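PDB 3IJ3: cytosol aminopeptidase from Coxiella burnetii, which probably removes amino acids one at a time from the N-termini of peptides, as a manganese-dependent aminopeptidase of the M17 family. Local coordinates for residues A[171-176]-A[465-470]; A[267-272]-A[453-458]; A[405-410]-A[431-436]. All blocks are in the same frame, centred on the assembly; numbering follows the deposited sequence.

Contact 1: residues A[171-176]-A[465-470]; sequences YLIRDL and GEAMAL
Arg174 on helix 157-178 grips Glu466 in a side-on salt bridge, tying that long helix to the segment that leaves strand 464-465 at the edge of the central sheet of the M17 catalytic domain. Each nitrogen takes its own oxygen. NE of Arg174 meets OE2 of Glu466 at 2.9 Å with a nearly straight N-H...O angle of 163°, while NH2 of Arg174 reaches OE1 of Glu466, also at 2.9 Å but along a more bent line. The two planes are turned 50° apart: OE2 lies in the guanidinium plane, yet NE comes to it well out of the carboxylate plane. Arginine suits the place because its chain, extended from CG to NE, runs past the carbonyl of Gly465, with CG of Arg174 3.3 Å from Gly465 O, before it meets the acid. Gly465 has no side chain, and its CA comes 4.7 Å from CA of Arg174.

Beside the ion pair lies an apolar patch. CD1 of Ile173 touches CB of the small Ala467 at 3.9 Å and meets CD1 of Leu470 tip to tip at 3.4 Å, a tight approach for two methyl groups. His279 of helix 275-289 touches both Ile173 and Leu470.

Further partners help to hold the charged groups. The carbonyls of Leu135 and Gly460 accept from NH1 and NH2 of Arg174, and ND2 of Asn454 donates to OE1 of Glu466. This buried carboxylate, held by several N-H groups, is consistent with an ionised acid. Glu466 also turns back on its own chain: its bend at chi2 (59°) helps bring OE2 to the next residue, where the anti lone pair of Glu466 OE2 accepts from Ala467 N at 2.8 Å.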
loop_
_atom_site.group_PDB
_atom_site.type_symbol
_atom_site.label_atom_id
_atom_site.label_comp_id
_atom_site.label_asym_id
_atom_site.label_seq_id
_atom_site.Cartn_x
_atom_site.Cartn_y
_atom_site.Cartn_z
ATOM N N TYR A 171 -22.071 30.352 -13.399
ATOM C CA TYR A 171 -22.463 30.308 -11.988
ATOM C C TYR A 171 -23.327 29.077 -11.683
ATOM O O TYR A 171 -23.180 28.435 -10.617
ATOM C CB TYR A 171 -23.188 31.574 -11.586
ATOM C CG TYR A 171 -22.291 32.735 -11.143
ATOM C CD1 TYR A 171 -21.049 32.978 -11.729
ATOM C CD2 TYR A 171 -22.743 33.626 -10.191
ATOM C CE1 TYR A 171 -20.257 34.089 -11.326
ATOM C CE2 TYR A 171 -21.979 34.711 -9.795
ATOM C CZ TYR A 171 -20.737 34.934 -10.353
ATOM O OH TYR A 171 -20.020 36.058 -9.921
ATOM N N LEU A 172 -24.248 28.756 -12.592
ATOM C CA LEU A 172 -25.100 27.586 -12.428
ATOM C C LEU A 172 -24.239 26.315 -12.371
ATOM O O LEU A 172 -24.431 25.459 -11.507
ATOM C CB LEU A 172 -26.124 27.481 -13.555
ATOM C CG LEU A 172 -26.978 26.223 -13.592
ATOM C CD1 LEU A 172 -27.832 26.124 -12.309
ATOM C CD2 LEU A 172 -27.887 26.265 -14.858
ATOM N N ILE A 173 -23.311 26.178 -13.327
ATOM C CA ILE A 173 -22.413 25.016 -13.379
ATOM C C ILE A 173 -21.608 24.901 -12.090
ATOM O O ILE A 173 -21.529 23.820 -11.484
ATOM C CB ILE A 173 -21.485 25.093 -14.615
ATOM C CG1 ILE A 173 -22.310 24.918 -15.886
ATOM C CG2 ILE A 173 -20.385 24.015 -14.575
ATOM C CD1 ILE A 173 -21.564 25.203 -17.176
ATOM N N ARG A 174 -21.018 26.021 -11.668
ATOM C CA ARG A 174 -20.245 26.047 -10.431
ATOM C C ARG A 174 -21.100 25.663 -9.245
ATOM O O ARG A 174 -20.667 24.871 -8.415
ATOM C CB ARG A 174 -19.609 27.418 -10.216
ATOM C CG ARG A 174 -18.453 27.719 -11.165
ATOM C CD ARG A 174 -17.994 29.148 -10.974
ATOM N NE ARG A 174 -16.775 29.457 -11.719
ATOM C CZ ARG A 174 -16.117 30.611 -11.622
ATOM N NH1 ARG A 174 -16.594 31.590 -10.866
ATOM N NH2 ARG A 174 -15.002 30.809 -12.322
ATOM N N ASP A 175 -22.318 26.212 -9.168
ATOM C CA ASP A 175 -23.236 25.923 -8.055
ATOM C C ASP A 175 -23.616 24.441 -7.990
ATOM O O ASP A 175 -23.577 23.838 -6.909
ATOM C CB ASP A 175 -24.536 26.768 -8.128
ATOM C CG ASP A 175 -24.346 28.245 -7.739
ATOM O OD1 ASP A 175 -23.310 28.629 -7.162
ATOM O OD2 ASP A 175 -25.298 29.031 -7.989
ATOM N N LEU A 176 -23.971 23.847 -9.135
ATOM C CA LEU A 176 -24.367 22.448 -9.153
ATOM C C LEU A 176 -23.211 21.545 -8.705
ATOM O O LEU A 176 -23.397 20.630 -7.916
ATOM C CB LEU A 176 -24.864 22.044 -10.546
ATOM C CG LEU A 176 -26.178 22.707 -10.979
ATOM C CD1 LEU A 176 -26.487 22.370 -12.483
ATOM C CD2 LEU A 176 -27.345 22.289 -10.071
ATOM N N GLY A 465 -15.994 23.821 -8.019
ATOM C CA GLY A 465 -16.494 23.497 -9.359
ATOM C C GLY A 465 -16.153 24.541 -10.391
ATOM O O GLY A 465 -16.040 25.746 -10.081
ATOM N N GLU A 466 -15.983 24.094 -11.615
ATOM C CA GLU A 466 -15.651 25.001 -12.677
ATOM C C GLU A 466 -16.140 24.523 -14.016
ATOM O O GLU A 466 -16.266 23.310 -14.262
ATOM C CB GLU A 466 -14.127 25.202 -12.719
ATOM C CG GLU A 466 -13.653 26.236 -13.697
ATOM C CD GLU A 466 -14.235 27.615 -13.417
ATOM O OE1 GLU A 466 -13.499 28.446 -12.864
ATOM O OE2 GLU A 466 -15.442 27.861 -13.722
ATOM N N ALA A 467 -16.450 25.502 -14.876
ATOM C CA ALA A 467 -16.860 25.257 -16.248
ATOM C C ALA A 467 -15.654 25.326 -17.176
ATOM O O ALA A 467 -14.862 26.287 -17.124
ATOM C CB ALA A 467 -17.892 26.309 -16.690
ATOM N N MET A 468 -15.587 24.397 -18.103
ATOM C CA MET A 468 -14.529 24.375 -19.072
ATOM C C MET A 468 -15.076 23.821 -20.366
ATOM O O MET A 468 -16.178 23.266 -20.407
ATOM C CB MET A 468 -13.345 23.590 -18.542
ATOM C CG MET A 468 -13.688 22.229 -18.021
ATOM S SD MET A 468 -12.491 21.627 -16.803
ATOM C CE MET A 468 -12.758 22.872 -15.536
ATOM N N ALA A 469 -14.347 24.088 -21.435
ATOM C CA ALA A 469 -14.688 23.642 -22.796
ATOM C C ALA A 469 -15.931 24.257 -23.447
ATOM O O ALA A 469 -16.018 24.264 -24.676
ATOM C CB ALA A 469 -14.812 22.123 -22.871
ATOM N N LEU A 470 -16.863 24.772 -22.644
ATOM C CA LEU A 470 -18.133 25.293 -23.167
ATOM C C LEU A 470 -18.090 26.456 -24.086
ATOM O O LEU A 470 -18.898 26.509 -25.018
ATOM C CB LEU A 470 -19.136 25.624 -22.037
ATOM C CG LEU A 470 -19.586 24.483 -21.183
ATOM C CD1 LEU A 470 -20.883 24.941 -20.485
ATOM C CD2 LEU A 470 -19.842 23.287 -22.058
#

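Contact 2: residues A[267-272]-A[453-458]; sequences MLLMKK and WNLEDL
The indole of Trp453 presents one face to Leu269, whose two methyl groups divide the ring system between them. CD1 of Leu269 stands 3.9 Å from the centroid of the five-membered ring of Trp453, only 17° off its normal, a CH-pi contact. CD2 of Leu269 lies over the same face but nearer the rim, 3.6 Å from CZ2 of Trp453. A branched leucine suits this position because its forked end spreads over both rings. At the edge of the indole, near its plane, CE of Lys271 approaches CH2 of Trp453 at 3.8 Å, its chain crossing the tryptophan at about a right angle.

Lys272 comes in obliquely at the root of the ring, with its CD 3.7 Å from CB of Trp453. Both lysines therefore pack with their methylene chains and send their ammonium groups onward. The extended chain of Lys271 carries NZ to the carbonyl of Asn178. The chain of Lys272 instead bends at its last torsion (chi4 65°), and its NZ donates to the carbonyl of Phe451 and makes a cation-pi contact with the aromatic ring of Phe451. Long side chains with a polar end fit here, bordering the tryptophan side chain with methylene carbons while the buried charges find partners. Farther out, CD2 of Leu455 adds a looser touch to CD1 of Leu269, at 4.1 Å.

Subunit interfaces are also near: Lys271 packs on Val414 of a second subunit, and Leu455 on Met425 of a third. The type I turn from Met267 to Met270, which runs into the 3-10 segment at 270-272, presents these side chains in the connection between helices 264-267 and 275-289. Trp453 belongs to the end of strand 445-454, and helix 157-178 adjoins the contact through Ile177 and Asn178, which both touch the Trp453 side chain.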
loop_
_atom_site.group_PDB
_atom_site.type_symbol
_atom_site.label_atom_id
_atom_site.label_comp_id
_atom_site.label_asym_id
_atom_site.label_seq_id
_atom_site.Cartn_x
_atom_site.Cartn_y
_atom_site.Cartn_z
ATOM N N MET A 267 -12.011 9.711 -3.145
ATOM C CA MET A 267 -13.437 9.937 -2.990
ATOM C C MET A 267 -13.783 11.372 -2.536
ATOM O O MET A 267 -14.913 11.837 -2.673
ATOM C CB MET A 267 -13.966 8.912 -1.967
ATOM C CG MET A 267 -15.399 8.509 -2.187
ATOM S SD MET A 267 -16.119 7.536 -0.836
ATOM C CE MET A 267 -15.206 5.979 -0.826
ATOM N N LEU A 268 -12.787 12.092 -2.042
ATOM C CA LEU A 268 -13.031 13.391 -1.443
ATOM C C LEU A 268 -13.773 14.392 -2.311
ATOM O O LEU A 268 -14.601 15.150 -1.804
ATOM C CB LEU A 268 -11.701 13.986 -0.969
ATOM C CG LEU A 268 -11.765 15.273 -0.184
ATOM C CD1 LEU A 268 -12.632 15.122 1.044
ATOM C CD2 LEU A 268 -10.341 15.711 0.178
ATOM N N LEU A 269 -13.454 14.451 -3.602
ATOM C CA LEU A 269 -14.106 15.439 -4.496
ATOM C C LEU A 269 -15.259 14.865 -5.299
ATOM O O LEU A 269 -15.794 15.549 -6.171
ATOM C CB LEU A 269 -13.083 15.989 -5.501
ATOM C CG LEU A 269 -11.860 16.702 -4.919
ATOM C CD1 LEU A 269 -11.055 17.309 -6.044
ATOM C CD2 LEU A 269 -12.255 17.779 -3.920
ATOM N N MET A 270 -15.709 13.655 -4.960
ATOM C CA MET A 270 -16.664 12.955 -5.805
ATOM C C MET A 270 -18.082 13.513 -5.936
ATOM O O MET A 270 -18.859 13.012 -6.737
ATOM C CB MET A 270 -16.623 11.472 -5.559
ATOM C CG MET A 270 -15.348 10.829 -6.038
ATOM S SD MET A 270 -15.024 11.013 -7.836
ATOM C CE MET A 270 -13.888 12.416 -7.844
ATOM N N LYS A 271 -18.406 14.538 -5.165
ATOM C CA LYS A 271 -19.656 15.280 -5.404
ATOM C C LYS A 271 -19.563 15.879 -6.828
ATOM O O LYS A 271 -20.577 16.234 -7.427
ATOM C CB LYS A 271 -19.863 16.398 -4.373
ATOM C CG LYS A 271 -18.879 17.560 -4.450
ATOM C CD LYS A 271 -19.138 18.569 -3.339
ATOM C CE LYS A 271 -18.211 19.756 -3.462
ATOM N NZ LYS A 271 -18.424 20.869 -2.467
ATOM N N LYS A 272 -18.345 15.994 -7.388
ATOM C CA LYS A 272 -18.186 16.594 -8.725
ATOM C C LYS A 272 -18.361 15.635 -9.858
ATOM O O LYS A 272 -18.252 16.051 -11.023
ATOM C CB LYS A 272 -16.809 17.283 -8.893
ATOM C CG LYS A 272 -15.630 16.351 -9.235
ATOM C CD LYS A 272 -14.349 17.152 -9.368
ATOM C CE LYS A 272 -13.121 16.281 -9.620
ATOM N NZ LYS A 272 -13.215 15.588 -10.942
ATOM N N TRP A 453 -13.114 21.185 -12.035
ATOM C CA TRP A 453 -12.762 21.648 -10.707
ATOM C C TRP A 453 -11.461 22.437 -10.705
ATOM O O TRP A 453 -10.558 22.130 -11.492
ATOM C CB TRP A 453 -12.601 20.401 -9.813
ATOM C CG TRP A 453 -12.418 20.626 -8.343
ATOM C CD1 TRP A 453 -11.241 20.801 -7.678
ATOM C CD2 TRP A 453 -13.445 20.670 -7.349
ATOM N NE1 TRP A 453 -11.472 20.957 -6.328
ATOM C CE2 TRP A 453 -12.817 20.882 -6.105
ATOM C CE3 TRP A 453 -14.834 20.549 -7.388
ATOM C CZ2 TRP A 453 -13.526 20.963 -4.924
ATOM C CZ3 TRP A 453 -15.531 20.633 -6.209
ATOM C CH2 TRP A 453 -14.888 20.867 -5.004
ATOM N N ASN A 454 -11.410 23.475 -9.878
ATOM C CA ASN A 454 -10.219 24.252 -9.638
ATOM C C ASN A 454 -9.612 23.767 -8.312
ATOM O O ASN A 454 -10.188 23.982 -7.233
ATOM C CB ASN A 454 -10.527 25.744 -9.500
ATOM C CG ASN A 454 -11.081 26.347 -10.779
ATOM O OD1 ASN A 454 -10.582 26.057 -11.878
ATOM N ND2 ASN A 454 -12.086 27.237 -10.644
ATOM N N LEU A 455 -8.438 23.156 -8.381
ATOM C CA LEU A 455 -7.746 22.696 -7.171
ATOM C C LEU A 455 -7.121 23.857 -6.391
ATOM O O LEU A 455 -6.981 23.796 -5.184
ATOM C CB LEU A 455 -6.654 21.707 -7.558
ATOM C CG LEU A 455 -7.170 20.367 -8.068
ATOM C CD1 LEU A 455 -6.101 19.612 -8.821
ATOM C CD2 LEU A 455 -7.738 19.538 -6.897
ATOM N N GLU A 456 -6.772 24.916 -7.095
ATOM C CA GLU A 456 -6.130 26.076 -6.493
ATOM C C GLU A 456 -6.900 27.348 -6.803
ATOM O O GLU A 456 -7.580 27.422 -7.798
ATOM C CB GLU A 456 -4.768 26.279 -7.153
ATOM C CG GLU A 456 -3.802 25.107 -7.145
ATOM C CD GLU A 456 -2.785 25.210 -8.290
ATOM O OE1 GLU A 456 -3.212 25.291 -9.477
ATOM O OE2 GLU A 456 -1.566 25.178 -8.014
ATOM N N ASP A 457 -6.754 28.353 -5.947
ATOM C CA ASP A 457 -7.409 29.644 -6.120
ATOM C C ASP A 457 -6.609 30.510 -7.099
ATOM O O ASP A 457 -5.578 31.060 -6.727
ATOM C CB ASP A 457 -7.456 30.343 -4.766
ATOM C CG ASP A 457 -8.053 31.721 -4.843
ATOM O OD1 ASP A 457 -9.102 31.879 -5.478
ATOM O OD2 ASP A 457 -7.483 32.638 -4.227
ATOM N N LEU A 458 -7.103 30.679 -8.317
ATOM C CA LEU A 458 -6.394 31.442 -9.345
ATOM C C LEU A 458 -7.314 32.605 -9.733
ATOM O O LEU A 458 -8.522 32.533 -9.492
ATOM C CB LEU A 458 -6.119 30.569 -10.556
ATOM C CG LEU A 458 -5.271 29.308 -10.369
ATOM C CD1 LEU A 458 -5.334 28.457 -11.636
ATOM C CD2 LEU A 458 -3.840 29.651 -9.995
#

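Contact 3: residues A[405-410]-A[431-436]; sequences PYRNYL and AALFLQ
The 3-10 segment that runs through residues 405-409 packs against helix 427-436 on the outer part of the catalytic domain, with Leu433 as the side chain that reaches across; a leucine suits the place because its two methyls can touch neighbouring residues. CD1 of Leu433 lies 3.5 Å from CB of Tyr406 and 3.6 Å from the backbone N of Arg407. The other methyl, CD2 of Leu433, reaches more loosely to CG of Arg407, at 4.2 Å. The two branches of one leucine thus meet consecutive residues, Tyr406 and Arg407. Leu410 packs in the other direction: its CD1 comes to the helix backbone at CA of Phe434, 3.7 Å away, and sits at the edge of the phenylalanine ring, near its plane. Phe434 is swung aside, CG anti to the backbone N (chi1 177°); its ring meets Phe438, and the side chain also touches Arg336.

The aromatic end of Tyr406 leads away from the helix. Its hydroxyl is hydrogen-bonded to the backbone O of Leu368 and N of Asn371, both of a third subunit, so the same segment also faces the hexamer interface.

Beside this apolar contact the chemistry turns polar. Arg407 bends at chi3 (60°) and offers NH1 to a water at 2.7 Å. That water donates at 2.9 Å to the carbonyl oxygen of Leu433 and likewise to OE1 of Gln436, which also accepts from Gln404. The direct contact is apolar packing of Leu433 and Leu410 against side chains and backbone, whereas the partly exposed arginine joins the helix through a water that uses three hydrogen bonds.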
loop_
_atom_site.group_PDB
_atom_site.type_symbol
_atom_site.label_atom_id
_atom_site.label_comp_id
_atom_site.label_asym_id
_atom_site.label_seq_id
_atom_site.Cartn_x
_atom_site.Cartn_y
_atom_site.Cartn_z
ATOM N N PRO A 405 -6.646 -0.135 -32.215
ATOM C CA PRO A 405 -6.046 -1.365 -31.676
ATOM C C PRO A 405 -6.324 -1.604 -30.204
ATOM O O PRO A 405 -6.331 -2.769 -29.747
ATOM C CB PRO A 405 -4.533 -1.168 -31.949
ATOM C CG PRO A 405 -4.508 -0.281 -33.172
ATOM C CD PRO A 405 -5.639 0.688 -32.911
ATOM N N TYR A 406 -6.584 -0.545 -29.446
ATOM C CA TYR A 406 -6.874 -0.715 -28.024
ATOM C C TYR A 406 -8.279 -1.278 -27.717
ATOM O O TYR A 406 -8.589 -1.543 -26.561
ATOM C CB TYR A 406 -6.628 0.553 -27.238
ATOM C CG TYR A 406 -5.202 1.057 -27.260
ATOM C CD1 TYR A 406 -4.127 0.228 -27.554
ATOM C CD2 TYR A 406 -4.915 2.366 -26.809
ATOM C CE1 TYR A 406 -2.814 0.703 -27.515
ATOM C CE2 TYR A 406 -3.614 2.830 -26.749
ATOM C CZ TYR A 406 -2.579 2.014 -27.098
ATOM O OH TYR A 406 -1.295 2.477 -27.053
ATOM N N ARG A 407 -9.120 -1.445 -28.732
ATOM C CA ARG A 407 -10.413 -2.094 -28.515
ATOM C C ARG A 407 -10.186 -3.480 -27.931
ATOM O O ARG A 407 -11.036 -3.982 -27.205
ATOM C CB ARG A 407 -11.222 -2.166 -29.803
ATOM C CG ARG A 407 -11.845 -0.818 -30.172
ATOM C CD ARG A 407 -12.438 -0.828 -31.571
ATOM N NE ARG A 407 -13.497 -1.819 -31.774
ATOM C CZ ARG A 407 -14.814 -1.562 -31.886
ATOM N NH1 ARG A 407 -15.315 -0.319 -31.815
ATOM N NH2 ARG A 407 -15.653 -2.577 -32.097
ATOM N N ASN A 408 -9.036 -4.095 -28.253
ATOM C CA ASN A 408 -8.684 -5.414 -27.723
ATOM C C ASN A 408 -8.611 -5.439 -26.195
ATOM O O ASN A 408 -8.813 -6.482 -25.587
ATOM C CB ASN A 408 -7.351 -5.927 -28.334
ATOM C CG ASN A 408 -7.493 -6.398 -29.781
ATOM O OD1 ASN A 408 -8.594 -6.700 -30.260
ATOM N ND2 ASN A 408 -6.359 -6.492 -30.482
ATOM N N TYR A 409 -8.316 -4.288 -25.569
ATOM C CA TYR A 409 -8.263 -4.184 -24.099
ATOM C C TYR A 409 -9.629 -4.360 -23.445
ATOM O O TYR A 409 -9.707 -4.665 -22.235
ATOM C CB TYR A 409 -7.718 -2.823 -23.599
ATOM C CG TYR A 409 -6.250 -2.538 -23.851
ATOM C CD1 TYR A 409 -5.289 -3.542 -23.738
ATOM C CD2 TYR A 409 -5.804 -1.231 -24.058
ATOM C CE1 TYR A 409 -3.930 -3.271 -23.948
ATOM C CE2 TYR A 409 -4.455 -0.961 -24.266
ATOM C CZ TYR A 409 -3.530 -1.971 -24.201
ATOM O OH TYR A 409 -2.194 -1.705 -24.394
ATOM N N LEU A 410 -10.686 -4.199 -24.244
ATOM C CA LEU A 410 -12.073 -4.284 -23.760
ATOM C C LEU A 410 -12.678 -5.679 -24.067
ATOM O O LEU A 410 -13.884 -5.891 -23.949
ATOM C CB LEU A 410 -12.910 -3.156 -24.364
ATOM C CG LEU A 410 -12.507 -1.778 -23.866
ATOM C CD1 LEU A 410 -13.292 -0.685 -24.619
ATOM C CD2 LEU A 410 -12.727 -1.686 -22.360
ATOM N N ALA A 431 -11.945 4.625 -22.054
ATOM C CA ALA A 431 -13.324 5.044 -21.816
ATOM C C ALA A 431 -14.038 5.520 -23.086
ATOM O O ALA A 431 -15.211 5.195 -23.350
ATOM C CB ALA A 431 -13.390 6.112 -20.753
ATOM N N ALA A 432 -13.319 6.320 -23.861
ATOM C CA ALA A 432 -13.823 6.851 -25.103
ATOM C C ALA A 432 -14.072 5.731 -26.103
ATOM O O ALA A 432 -15.088 5.760 -26.816
ATOM C CB ALA A 432 -12.821 7.903 -25.676
ATOM N N LEU A 433 -13.169 4.749 -26.173
ATOM C CA LEU A 433 -13.354 3.610 -27.110
ATOM C C LEU A 433 -14.544 2.784 -26.689
ATOM O O LEU A 433 -15.237 2.210 -27.523
ATOM C CB LEU A 433 -12.145 2.658 -27.194
ATOM C CG LEU A 433 -10.905 3.036 -27.945
ATOM C CD1 LEU A 433 -9.794 1.979 -27.666
ATOM C CD2 LEU A 433 -11.177 3.215 -29.442
ATOM N N PHE A 434 -14.762 2.683 -25.381
ATOM C CA PHE A 434 -15.925 1.966 -24.880
ATOM C C PHE A 434 -17.213 2.633 -25.435
ATOM O O PHE A 434 -18.057 1.991 -26.036
ATOM C CB PHE A 434 -15.952 1.978 -23.348
ATOM C CG PHE A 434 -17.172 1.314 -22.776
ATOM C CD1 PHE A 434 -17.181 -0.068 -22.506
ATOM C CD2 PHE A 434 -18.313 2.037 -22.550
ATOM C CE1 PHE A 434 -18.327 -0.689 -21.993
ATOM C CE2 PHE A 434 -19.463 1.432 -22.043
ATOM C CZ PHE A 434 -19.475 0.056 -21.762
ATOM N N LEU A 435 -17.331 3.931 -25.231
ATOM C CA LEU A 435 -18.488 4.682 -25.680
ATOM C C LEU A 435 -18.698 4.601 -27.197
ATOM O O LEU A 435 -19.838 4.582 -27.668
ATOM C CB LEU A 435 -18.391 6.139 -25.221
ATOM C CG LEU A 435 -18.469 6.385 -23.693
ATOM C CD1 LEU A 435 -18.109 7.838 -23.381
ATOM C CD2 LEU A 435 -19.835 6.048 -23.196
ATOM N N GLN A 436 -17.603 4.534 -27.959
ATOM C CA GLN A 436 -17.686 4.461 -29.392
ATOM C C GLN A 436 -18.451 3.222 -29.848
ATOM O O GLN A 436 -19.014 3.223 -30.927
ATOM C CB GLN A 436 -16.301 4.487 -30.030
ATOM C CG GLN A 436 -16.332 4.565 -31.533
ATOM C CD GLN A 436 -14.960 4.714 -32.138
ATOM O OE1 GLN A 436 -13.959 4.218 -31.590
ATOM N NE2 GLN A 436 -14.899 5.369 -33.288
HETATM O O HOH W 1 -14.317 1.655 -30.185
#

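All three contacts lie in the catalytic domain, nested along the chain: contact 1 closes the longest loop, contact 2 lies within it, and contact 3 within contact 2. Contacts 1 and 2, with centres 12 Å apart, touch through neighbouring strands, since 445-454 and 464-465 pair antiparallel; helix 157-178 also adjoins both. Contact 3 stands apart, its centre about 28 Å from that of contact 2 and 29 Å from that of contact 1, though helix 427-436 is followed directly by strand 445-454. Contacts 2 and 3 reach other subunits, whereas contact 1 is internal. The side chain of Lys272 is about 9 Å from the bound lithium ion, and Asp273, next in the chain, belongs to that metal site, so contact 2 packs close to it.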